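Local coordinates for protein listeriolysin O (Listeria monocytogenes, PDB 4CDB) that perforates cholesterol-containing host membranes, changing shape after it binds them and assembling into an oligomeric pore that lyses the cell, at residues A[50-60]-A[400-408]; A[434-445]-A[455-465]. All coordinates share one frame; numbering follows the deposited sequence.

Overall arrangement
Both contacts meet at the four-stranded sheet of the beta-sandwich domain, in which strands 391-402 and 436-449 are neighbours. Contact 1 (50-60 with 400-408) sits where that sheet's strand 391-402 ends against the hairpin 52-56/59-74 of the long mixed sheet; contact 2 (434-445 with 455-465) is the hairpin running on toward the conserved undecapeptide. Their centres are 24 Å apart, yet they touch: V400 N lies 3.0 Å from N435 O, a probable hydrogen bond, and Y60 CD2 packs 3.6 Å from N435 CB. Contact 1 carries a sodium ion on Y402 and E408, whereas contact 2 carries the tris(hydroxyethyl)aminomethane molecule beside T456-D460.

Contact 1 of 2, residues A[50-60]-A[400-408]; sequences PRKGYKDGNEY and VNYDPEGNE. With NA (sodium ion), chain I.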
loop_
_atom_site.group_PDB
_atom_site.type_symbol
_atom_site.label_atom_id
_atom_site.label_comp_id
_atom_site.label_asym_id
_atom_site.label_seq_id
_atom_site.Cartn_x
_atom_site.Cartn_y
_atom_site.Cartn_z
ATOM N N PRO A 50 9.877 8.083 -21.514
ATOM C CA PRO A 50 11.010 8.941 -21.155
ATOM C C PRO A 50 10.632 10.031 -20.155
ATOM O O PRO A 50 9.463 10.399 -20.042
ATOM C CB PRO A 50 11.412 9.568 -22.495
ATOM C CG PRO A 50 10.177 9.500 -23.334
ATOM C CD PRO A 50 9.494 8.231 -22.929
ATOM N N ARG A 51 11.625 10.524 -19.420
ATOM C CA ARG A 51 11.425 11.643 -18.507
ATOM C C ARG A 51 10.957 12.863 -19.291
ATOM O O ARG A 51 11.460 13.137 -20.381
ATOM C CB ARG A 51 12.728 11.962 -17.768
ATOM C CG ARG A 51 12.711 13.264 -16.978
ATOM C CD ARG A 51 14.023 13.484 -16.231
ATOM N NE ARG A 51 15.181 13.413 -17.117
ATOM C CZ ARG A 51 16.442 13.547 -16.714
ATOM N NH1 ARG A 51 16.712 13.763 -15.435
ATOM N NH2 ARG A 51 17.433 13.466 -17.592
ATOM N N LYS A 52 9.980 13.586 -18.753
ATOM C CA LYS A 52 9.510 14.798 -19.411
ATOM C C LYS A 52 9.310 15.953 -18.436
ATOM O O LYS A 52 8.971 15.751 -17.267
ATOM C CB LYS A 52 8.225 14.538 -20.205
ATOM C CG LYS A 52 6.963 14.446 -19.364
ATOM C CD LYS A 52 5.724 14.446 -20.251
ATOM C CE LYS A 52 4.450 14.573 -19.429
ATOM N NZ LYS A 52 3.226 14.653 -20.279
ATOM N N GLY A 53 9.533 17.165 -18.931
ATOM C CA GLY A 53 9.327 18.362 -18.142
ATOM C C GLY A 53 8.433 19.340 -18.876
ATOM O O GLY A 53 8.561 19.520 -20.088
ATOM N N TYR A 54 7.522 19.972 -18.144
ATOM C CA TYR A 54 6.601 20.932 -18.741
ATOM C C TYR A 54 6.176 22.002 -17.742
ATOM O O TYR A 54 6.347 21.841 -16.534
ATOM C CB TYR A 54 5.370 20.217 -19.303
ATOM C CG TYR A 54 4.567 19.461 -18.268
ATOM C CD1 TYR A 54 4.893 18.155 -17.927
ATOM C CD2 TYR A 54 3.479 20.051 -17.639
ATOM C CE1 TYR A 54 4.161 17.460 -16.985
ATOM C CE2 TYR A 54 2.740 19.363 -16.695
ATOM C CZ TYR A 54 3.086 18.068 -16.373
ATOM O OH TYR A 54 2.354 17.377 -15.435
ATOM N N LYS A 55 5.616 23.092 -18.256
ATOM C CA LYS A 55 5.199 24.206 -17.414
ATOM C C LYS A 55 3.688 24.205 -17.216
ATOM O O LYS A 55 2.930 23.995 -18.163
ATOM C CB LYS A 55 5.640 25.532 -18.032
ATOM C CG LYS A 55 5.504 26.729 -17.106
ATOM C CD LYS A 55 6.005 28.001 -17.772
ATOM C CE LYS A 55 6.886 28.806 -16.831
ATOM N NZ LYS A 55 6.211 29.069 -15.530
ATOM N N ASP A 56 3.253 24.439 -15.982
ATOM C CA ASP A 56 1.829 24.498 -15.673
ATOM C C ASP A 56 1.562 25.505 -14.559
ATOM O O ASP A 56 1.795 25.222 -13.383
ATOM C CB ASP A 56 1.306 23.114 -15.281
ATOM C CG ASP A 56 -0.204 23.081 -15.121
ATOM O OD1 ASP A 56 -0.907 22.939 -16.144
ATOM O OD2 ASP A 56 -0.687 23.189 -13.975
ATOM N N GLY A 57 1.075 26.682 -14.940
ATOM C CA GLY A 57 0.807 27.744 -13.988
ATOM C C GLY A 57 2.074 28.416 -13.497
ATOM O O GLY A 57 2.935 28.799 -14.290
ATOM N N ASN A 58 2.188 28.559 -12.181
ATOM C CA ASN A 58 3.364 29.170 -11.576
ATOM C C ASN A 58 4.444 28.143 -11.256
ATOM O O ASN A 58 5.347 28.411 -10.461
ATOM C CB ASN A 58 2.979 29.933 -10.307
ATOM C CG ASN A 58 2.251 29.060 -9.294
ATOM O OD1 ASN A 58 2.074 27.858 -9.496
ATOM N ND2 ASN A 58 1.831 29.668 -8.190
ATOM N N GLU A 59 4.346 26.969 -11.874
ATOM C CA GLU A 59 5.271 25.876 -11.589
ATOM C C GLU A 59 5.822 25.207 -12.846
ATOM O O GLU A 59 5.268 25.349 -13.938
ATOM C CB GLU A 59 4.595 24.821 -10.709
ATOM C CG GLU A 59 4.319 25.266 -9.283
ATOM C CD GLU A 59 3.705 24.162 -8.441
ATOM O OE1 GLU A 59 3.033 23.276 -9.012
ATOM O OE2 GLU A 59 3.898 24.180 -7.208
ATOM N N TYR A 60 6.921 24.478 -12.672
ATOM C CA TYR A 60 7.464 23.623 -13.721
ATOM C C TYR A 60 7.486 22.193 -13.199
ATOM O O TYR A 60 8.043 21.925 -12.130
ATOM C CB TYR A 60 8.876 24.059 -14.107
ATOM C CG TYR A 60 9.403 23.367 -15.345
ATOM C CD1 TYR A 60 9.104 23.851 -16.610
ATOM C CD2 TYR A 60 10.199 22.231 -15.248
ATOM C CE1 TYR A 60 9.580 23.225 -17.746
ATOM C CE2 TYR A 60 10.682 21.599 -16.380
ATOM C CZ TYR A 60 10.369 22.101 -17.626
ATOM O OH TYR A 60 10.846 21.477 -18.757
ATOM N N VAL A 400 16.604 24.535 -17.703
ATOM C CA VAL A 400 16.777 23.128 -18.044
ATOM C C VAL A 400 15.492 22.489 -18.563
ATOM O O VAL A 400 14.479 22.453 -17.864
ATOM C CB VAL A 400 17.299 22.325 -16.839
ATOM C CG1 VAL A 400 17.296 20.836 -17.148
ATOM C CG2 VAL A 400 18.695 22.793 -16.462
ATOM N N ASN A 401 15.546 21.990 -19.794
ATOM C CA ASN A 401 14.428 21.263 -20.385
ATOM C C ASN A 401 14.835 19.853 -20.803
ATOM O O ASN A 401 15.958 19.422 -20.540
ATOM C CB ASN A 401 13.848 22.029 -21.576
ATOM C CG ASN A 401 13.211 23.341 -21.166
ATOM O OD1 ASN A 401 12.023 23.393 -20.845
ATOM N ND2 ASN A 401 14.000 24.407 -21.169
ATOM N N TYR A 402 13.923 19.138 -21.455
ATOM C CA TYR A 402 14.173 17.744 -21.809
ATOM C C TYR A 402 13.777 17.435 -23.249
ATOM O O TYR A 402 12.682 17.782 -23.688
ATOM C CB TYR A 402 13.437 16.809 -20.844
ATOM C CG TYR A 402 13.745 17.083 -19.389
ATOM C CD1 TYR A 402 14.839 16.497 -18.766
ATOM C CD2 TYR A 402 12.946 17.939 -18.640
ATOM C CE1 TYR A 402 15.128 16.752 -17.435
ATOM C CE2 TYR A 402 13.227 18.200 -17.310
ATOM C CZ TYR A 402 14.318 17.604 -16.713
ATOM O OH TYR A 402 14.599 17.863 -15.389
ATOM N N ASP A 403 14.679 16.783 -23.979
ATOM C CA ASP A 403 14.382 16.327 -25.333
ATOM C C ASP A 403 13.352 15.188 -25.297
ATOM O O ASP A 403 13.088 14.631 -24.229
ATOM C CB ASP A 403 15.673 15.922 -26.066
ATOM C CG ASP A 403 16.407 14.770 -25.396
ATOM O OD1 ASP A 403 15.861 14.160 -24.454
ATOM O OD2 ASP A 403 17.539 14.464 -25.826
ATOM N N PRO A 404 12.753 14.848 -26.454
ATOM C CA PRO A 404 11.756 13.769 -26.491
ATOM C C PRO A 404 12.200 12.437 -25.883
ATOM O O PRO A 404 11.341 11.633 -25.531
ATOM C CB PRO A 404 11.503 13.593 -27.988
ATOM C CG PRO A 404 11.686 14.967 -28.543
ATOM C CD PRO A 404 12.790 15.595 -27.728
ATOM N N GLU A 405 13.504 12.204 -25.763
ATOM C CA GLU A 405 13.994 10.944 -25.207
ATOM C C GLU A 405 14.402 11.057 -23.738
ATOM O O GLU A 405 15.001 10.137 -23.182
ATOM C CB GLU A 405 15.144 10.382 -26.046
ATOM C CG GLU A 405 16.225 11.393 -26.380
ATOM C CD GLU A 405 16.311 11.682 -27.868
ATOM O OE1 GLU A 405 15.979 10.787 -28.673
ATOM O OE2 GLU A 405 16.721 12.803 -28.232
ATOM N N GLY A 406 14.075 12.184 -23.115
ATOM C CA GLY A 406 14.264 12.341 -21.684
ATOM C C GLY A 406 15.550 13.017 -21.247
ATOM O O GLY A 406 15.720 13.317 -20.066
ATOM N N ASN A 407 16.457 13.259 -22.187
ATOM C CA ASN A 407 17.744 13.864 -21.856
ATOM C C ASN A 407 17.631 15.364 -21.608
ATOM O O ASN A 407 16.782 16.032 -22.195
ATOM C CB ASN A 407 18.769 13.582 -22.952
ATOM C CG ASN A 407 19.055 12.103 -23.111
ATOM O OD1 ASN A 407 18.976 11.339 -22.148
ATOM N ND2 ASN A 407 19.393 11.691 -24.326
ATOM N N GLU A 408 18.495 15.887 -20.743
ATOM C CA GLU A 408 18.466 17.303 -20.387
ATOM C C GLU A 408 18.956 18.222 -21.502
ATOM O O GLU A 408 19.906 17.903 -22.217
ATOM C CB GLU A 408 19.291 17.562 -19.123
ATOM C CG GLU A 408 18.598 17.179 -17.827
ATOM C CD GLU A 408 19.212 17.865 -16.622
ATOM O OE1 GLU A 408 20.277 18.500 -16.778
ATOM O OE2 GLU A 408 18.629 17.776 -15.521
HETATM NA NA NA I . 16.696 17.818 -13.907
HETATM O O HOH W 1 18.900 15.356 -14.817
HETATM O O HOH W 2 9.903 17.188 -21.713
HETATM O O HOH W 3 10.992 19.620 -21.277
#
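The carbonyl oxygen of G406 is gripped twice by R51: NE and NH2 each lie 3.0 Å from G406 O, with N-H...O angles of 149° and 145°. This is a side-on grip on one atom, and the oxygen sits in the guanidinium plane. The R51 chain leaves extended and bends at chi3, which brings the head round to that oxygen. Y402 CE1 lies over one face of the guanidinium, 3.4 Å from R51 NE, with the two planes tilted 39° apart. G406 closes a type I beta turn from D403, just beyond the end of strand 391-402, so the arginine ties the start of hairpin 52-56/59-74 to the loop joining strands 391-402 and 408-414 of the four-stranded sheet. P50 packs beside the same turn, its CG 3.3 Å from P404 O. On the far side of the R51 head, water 1 bridges NH1 to E408 OE2. E408 OE2 also binds the sodium ion at 2.5 Å, and Y402 OH binds it at 2.6 Å; the metal thus joins the hydroxyl of Y402 to the start of strand 408-414. Further along, G53 N approaches Y402 CD2 at 3.5 Å, where the absence of a side chain lets the ring close in. Water 3 links G53 O, Y402 N and Y60 OH.

Contact 2 of 2, residues A[434-445]-A[455-465]; sequences GNARNINVYAKE and RTVIDDRNLPL. With TAM (tris(hydroxyethyl)aminomethane), chain U; ACT (acetate ion), chain B.
The antiparallel hairpin 436-449/452-463, whose far end belongs to the conserved undecapeptide, pairs its strands here with axes 4.4 Å apart and 154° between directions. The ladder is interrupted twice. At A443 O, V457 N (2.7 Å) and I458 N (3.1 Å) both donate, which defines a classic beta bulge; at I439, both N462 and L463 face one residue, a G1 bulge in which N462 has positive phi (56°). There the backbone N of N462 turns to a side chain instead: N440 OD1 accepts it at 2.9 Å, nearly along the C=O axis.

Within the four-stranded sheet of the beta sandwich, strand 452-463 is an outermost strand, and its two faces differ. On one, V441 CG2 meets L463 CD1 at 4.1 Å while A443 CB lies against I458 CB, and I458 and V441 also touch I471 of strand 468-475. On the other, the Y442 ring reaches across the pairing: with CG anti to the backbone N (chi1 179°), its OH receives a hydrogen bond from T456 OG1 at 3.0 Å, and its edge meets the D459 carboxylate, the planes nearly perpendicular. That carboxylate is held side-on by R461, NE and NH2 taking one oxygen each in a salt bridge. Along the outer edge of strand 452-463, beside 456-460, lies the tris(hydroxyethyl)aminomethane molecule, whose O5 accepts from D459 N at 2.6 Å; nearby, D460 OD2 accepts a hydrogen bond from N484 ND2. At the undecapeptide end, E445 and R455 run side by side, but the R455 guanidinium makes its salt bridge with E452.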
loop_
_atom_site.group_PDB
_atom_site.type_symbol
_atom_site.label_atom_id
_atom_site.label_comp_id
_atom_site.label_asym_id
_atom_site.label_seq_id
_atom_site.Cartn_x
_atom_site.Cartn_y
_atom_site.Cartn_z
ATOM N N GLY A 434 10.162 27.977 -13.451
ATOM C CA GLY A 434 10.521 26.999 -12.439
ATOM C C GLY A 434 11.784 26.219 -12.749
ATOM O O GLY A 434 12.524 25.835 -11.841
ATOM N N ASN A 435 12.039 25.991 -14.034
ATOM C CA ASN A 435 13.193 25.203 -14.453
ATOM C C ASN A 435 14.482 26.018 -14.545
ATOM O O ASN A 435 15.430 25.619 -15.223
ATOM C CB ASN A 435 12.911 24.505 -15.787
ATOM C CG ASN A 435 12.487 25.476 -16.878
ATOM O OD1 ASN A 435 11.784 26.452 -16.618
ATOM N ND2 ASN A 435 12.914 25.208 -18.107
ATOM N N ALA A 436 14.516 27.158 -13.862
ATOM C CA ALA A 436 15.698 28.012 -13.873
ATOM C C ALA A 436 16.603 27.739 -12.676
ATOM O O ALA A 436 16.135 27.646 -11.540
ATOM C CB ALA A 436 15.297 29.479 -13.907
ATOM N N ARG A 437 17.900 27.610 -12.936
ATOM C CA ARG A 437 18.875 27.435 -11.864
ATOM C C ARG A 437 20.186 28.156 -12.163
ATOM O O ARG A 437 20.379 28.681 -13.260
ATOM C CB ARG A 437 19.125 25.949 -11.589
ATOM C CG ARG A 437 19.638 25.154 -12.781
ATOM C CD ARG A 437 19.815 23.686 -12.411
ATOM N NE ARG A 437 20.169 22.855 -13.559
ATOM C CZ ARG A 437 21.404 22.465 -13.857
ATOM N NH1 ARG A 437 22.422 22.825 -13.089
ATOM N NH2 ARG A 437 21.621 21.708 -14.925
ATOM N N ASN A 438 21.077 28.178 -11.175
ATOM C CA ASN A 438 22.367 28.852 -11.294
ATOM C C ASN A 438 22.227 30.322 -11.675
ATOM O O ASN A 438 22.721 30.759 -12.715
ATOM C CB ASN A 438 23.275 28.118 -12.283
ATOM C CG ASN A 438 23.726 26.770 -11.762
ATOM O OD1 ASN A 438 24.003 26.615 -10.573
ATOM N ND2 ASN A 438 23.799 25.785 -12.649
ATOM N N ILE A 439 21.541 31.075 -10.822
ATOM C CA ILE A 439 21.321 32.493 -11.057
ATOM C C ILE A 439 22.576 33.297 -10.729
ATOM O O ILE A 439 23.142 33.169 -9.642
ATOM C CB ILE A 439 20.121 33.027 -10.242
ATOM C CG1 ILE A 439 18.803 32.640 -10.914
ATOM C CG2 ILE A 439 20.192 34.534 -10.098
ATOM C CD1 ILE A 439 18.345 31.229 -10.627
ATOM N N ASN A 440 23.013 34.113 -11.684
ATOM C CA ASN A 440 24.163 34.985 -11.486
ATOM C C ASN A 440 23.744 36.452 -11.462
ATOM O O ASN A 440 23.086 36.933 -12.382
ATOM C CB ASN A 440 25.200 34.757 -12.585
ATOM C CG ASN A 440 25.665 33.316 -12.657
ATOM O OD1 ASN A 440 25.969 32.698 -11.638
ATOM N ND2 ASN A 440 25.712 32.770 -13.866
ATOM N N VAL A 441 24.125 37.159 -10.404
ATOM C CA VAL A 441 23.780 38.568 -10.272
ATOM C C VAL A 441 25.034 39.424 -10.159
ATOM O O VAL A 441 25.801 39.289 -9.204
ATOM C CB VAL A 441 22.884 38.810 -9.046
ATOM C CG1 VAL A 441 22.634 40.301 -8.853
ATOM C CG2 VAL A 441 21.575 38.057 -9.198
ATOM N N TYR A 442 25.237 40.295 -11.145
ATOM C CA TYR A 442 26.388 41.190 -11.178
ATOM C C TYR A 442 25.947 42.642 -11.352
ATOM O O TYR A 442 25.015 42.928 -12.105
ATOM C CB TYR A 442 27.337 40.792 -12.313
ATOM C CG TYR A 442 28.554 41.678 -12.450
ATOM C CD1 TYR A 442 29.705 41.428 -11.712
ATOM C CD2 TYR A 442 28.559 42.760 -13.323
ATOM C CE1 TYR A 442 30.822 42.232 -11.837
ATOM C CE2 TYR A 442 29.673 43.569 -13.452
ATOM C CZ TYR A 442 30.801 43.299 -12.706
ATOM O OH TYR A 442 31.914 44.099 -12.828
ATOM N N ALA A 443 26.621 43.559 -10.661
ATOM C CA ALA A 443 26.326 44.980 -10.806
ATOM C C ALA A 443 27.579 45.815 -10.593
ATOM O O ALA A 443 28.359 45.550 -9.676
ATOM C CB ALA A 443 25.235 45.402 -9.833
ATOM N N LYS A 444 27.766 46.818 -11.447
ATOM C CA LYS A 444 28.884 47.744 -11.318
ATOM C C LYS A 444 28.415 49.192 -11.434
ATOM O O LYS A 444 27.345 49.467 -11.985
ATOM C CB LYS A 444 29.961 47.456 -12.367
ATOM C CG LYS A 444 29.492 47.609 -13.809
ATOM C CD LYS A 444 30.607 47.272 -14.791
ATOM C CE LYS A 444 30.140 47.451 -16.229
ATOM N NZ LYS A 444 31.201 47.108 -17.218
ATOM N N GLU A 445 29.215 50.116 -10.914
ATOM C CA GLU A 445 28.856 51.527 -10.950
ATOM C C GLU A 445 30.008 52.383 -11.458
ATOM O O GLU A 445 31.172 52.118 -11.153
ATOM C CB GLU A 445 28.396 52.002 -9.568
ATOM C CG GLU A 445 29.412 51.791 -8.452
ATOM C CD GLU A 445 30.173 53.055 -8.088
ATOM O OE1 GLU A 445 30.015 54.083 -8.782
ATOM O OE2 GLU A 445 30.932 53.014 -7.100
ATOM N N ARG A 455 33.395 50.300 -10.894
ATOM C CA ARG A 455 33.630 49.571 -9.653
ATOM C C ARG A 455 32.554 48.516 -9.441
ATOM O O ARG A 455 31.360 48.819 -9.498
ATOM C CB ARG A 455 33.663 50.525 -8.457
ATOM C CG ARG A 455 33.842 49.822 -7.119
ATOM C CD ARG A 455 33.852 50.815 -5.972
ATOM N NE ARG A 455 34.836 51.873 -6.181
ATOM C CZ ARG A 455 35.069 52.860 -5.322
ATOM N NH1 ARG A 455 34.388 52.929 -4.186
ATOM N NH2 ARG A 455 35.984 53.779 -5.600
ATOM N N THR A 456 32.980 47.280 -9.203
ATOM C CA THR A 456 32.045 46.190 -8.956
ATOM C C THR A 456 31.332 46.389 -7.622
ATOM O O THR A 456 31.973 46.633 -6.599
ATOM C CB THR A 456 32.759 44.822 -8.958
ATOM O OG1 THR A 456 33.338 44.585 -10.247
ATOM C CG2 THR A 456 31.779 43.703 -8.637
ATOM N N VAL A 457 30.006 46.298 -7.641
ATOM C CA VAL A 457 29.213 46.409 -6.424
ATOM C C VAL A 457 28.758 45.030 -5.957
ATOM O O VAL A 457 28.825 44.714 -4.770
ATOM C CB VAL A 457 27.975 47.303 -6.633
ATOM C CG1 VAL A 457 27.217 47.480 -5.325
ATOM C CG2 VAL A 457 28.390 48.648 -7.188
ATOM N N ILE A 458 28.289 44.215 -6.902
ATOM C CA ILE A 458 27.818 42.862 -6.611
ATOM C C ILE A 458 28.360 41.859 -7.625
ATOM O O ILE A 458 28.382 42.130 -8.824
ATOM C CB ILE A 458 26.274 42.773 -6.663
ATOM C CG1 ILE A 458 25.629 43.877 -5.829
ATOM C CG2 ILE A 458 25.786 41.401 -6.195
ATOM C CD1 ILE A 458 24.124 43.858 -5.886
ATOM N N ASP A 459 28.784 40.698 -7.136
ATOM C CA ASP A 459 29.195 39.597 -8.001
ATOM C C ASP A 459 28.839 38.263 -7.347
ATOM O O ASP A 459 29.716 37.535 -6.885
ATOM C CB ASP A 459 30.699 39.671 -8.290
ATOM C CG ASP A 459 31.114 38.830 -9.492
ATOM O OD1 ASP A 459 30.400 37.863 -9.836
ATOM O OD2 ASP A 459 32.164 39.138 -10.094
ATOM N N ASP A 460 27.546 37.953 -7.302
ATOM C CA ASP A 460 27.079 36.705 -6.702
ATOM C C ASP A 460 26.717 35.688 -7.779
ATOM O O ASP A 460 25.981 36.002 -8.715
ATOM C CB ASP A 460 25.881 36.957 -5.785
ATOM C CG ASP A 460 26.231 37.827 -4.593
ATOM O OD1 ASP A 460 27.421 37.866 -4.211
ATOM O OD2 ASP A 460 25.317 38.471 -4.034
ATOM N N ARG A 461 27.234 34.470 -7.641
ATOM C CA ARG A 461 27.081 33.458 -8.679
ATOM C C ARG A 461 26.444 32.171 -8.162
ATOM O O ARG A 461 26.522 31.862 -6.972
ATOM C CB ARG A 461 28.439 33.153 -9.318
ATOM C CG ARG A 461 29.251 34.399 -9.629
ATOM C CD ARG A 461 30.566 34.080 -10.315
ATOM N NE ARG A 461 31.405 35.271 -10.425
ATOM C CZ ARG A 461 32.523 35.338 -11.140
ATOM N NH1 ARG A 461 32.944 34.280 -11.821
ATOM N NH2 ARG A 461 33.218 36.466 -11.178
ATOM N N ASN A 462 25.811 31.434 -9.071
ATOM C CA ASN A 462 25.208 30.140 -8.763
ATOM C C ASN A 462 24.190 30.210 -7.627
ATOM O O ASN A 462 24.201 29.382 -6.716
ATOM C CB ASN A 462 26.292 29.107 -8.447
ATOM C CG ASN A 462 27.372 29.056 -9.511
ATOM O OD1 ASN A 462 27.089 29.163 -10.704
ATOM N ND2 ASN A 462 28.620 28.898 -9.082
ATOM N N LEU A 463 23.315 31.208 -7.691
ATOM C CA LEU A 463 22.294 31.405 -6.670
ATOM C C LEU A 463 21.075 30.531 -6.950
ATOM O O LEU A 463 20.721 30.305 -8.110
ATOM C CB LEU A 463 21.885 32.878 -6.601
ATOM C CG LEU A 463 22.986 33.871 -6.224
ATOM C CD1 LEU A 463 22.468 35.301 -6.288
ATOM C CD2 LEU A 463 23.533 33.559 -4.842
ATOM N N PRO A 464 20.431 30.032 -5.885
ATOM C CA PRO A 464 19.240 29.193 -6.041
ATOM C C PRO A 464 18.037 30.017 -6.475
ATOM O O PRO A 464 17.997 31.223 -6.233
ATOM C CB PRO A 464 19.012 28.654 -4.628
ATOM C CG PRO A 464 19.566 29.717 -3.739
ATOM C CD PRO A 464 20.780 30.230 -4.465
ATOM N N LEU A 465 17.068 29.369 -7.113
ATOM C CA LEU A 465 15.835 30.041 -7.498
ATOM C C LEU A 465 14.893 30.156 -6.303
ATOM O O LEU A 465 14.467 29.147 -5.742
ATOM C CB LEU A 465 15.145 29.287 -8.637
ATOM C CG LEU A 465 13.756 29.798 -9.028
ATOM C CD1 LEU A 465 13.834 31.245 -9.488
ATOM C CD2 LEU A 465 13.130 28.916 -10.100
HETATM C C TAM U . 31.771 41.085 -3.078
HETATM C C1 TAM U . 33.181 40.517 -3.211
HETATM C C2 TAM U . 30.790 40.485 -4.084
HETATM C C3 TAM U . 31.864 42.604 -3.193
HETATM C C4 TAM U . 33.270 39.367 -4.208
HETATM C C5 TAM U . 29.361 40.524 -3.549
HETATM C C6 TAM U . 31.549 43.104 -4.599
HETATM N N TAM U . 31.282 40.771 -1.735
HETATM O O4 TAM U . 34.197 39.725 -5.240
HETATM O O5 TAM U . 28.458 40.105 -4.578
HETATM O O6 TAM U . 32.608 42.740 -5.493
HETATM C C ACT B . 31.829 49.376 -19.980
HETATM O O ACT B . 31.069 48.569 -19.404
HETATM O OXT ACT B . 33.063 49.382 -19.777
HETATM C CH3 ACT B . 31.237 50.398 -20.904
#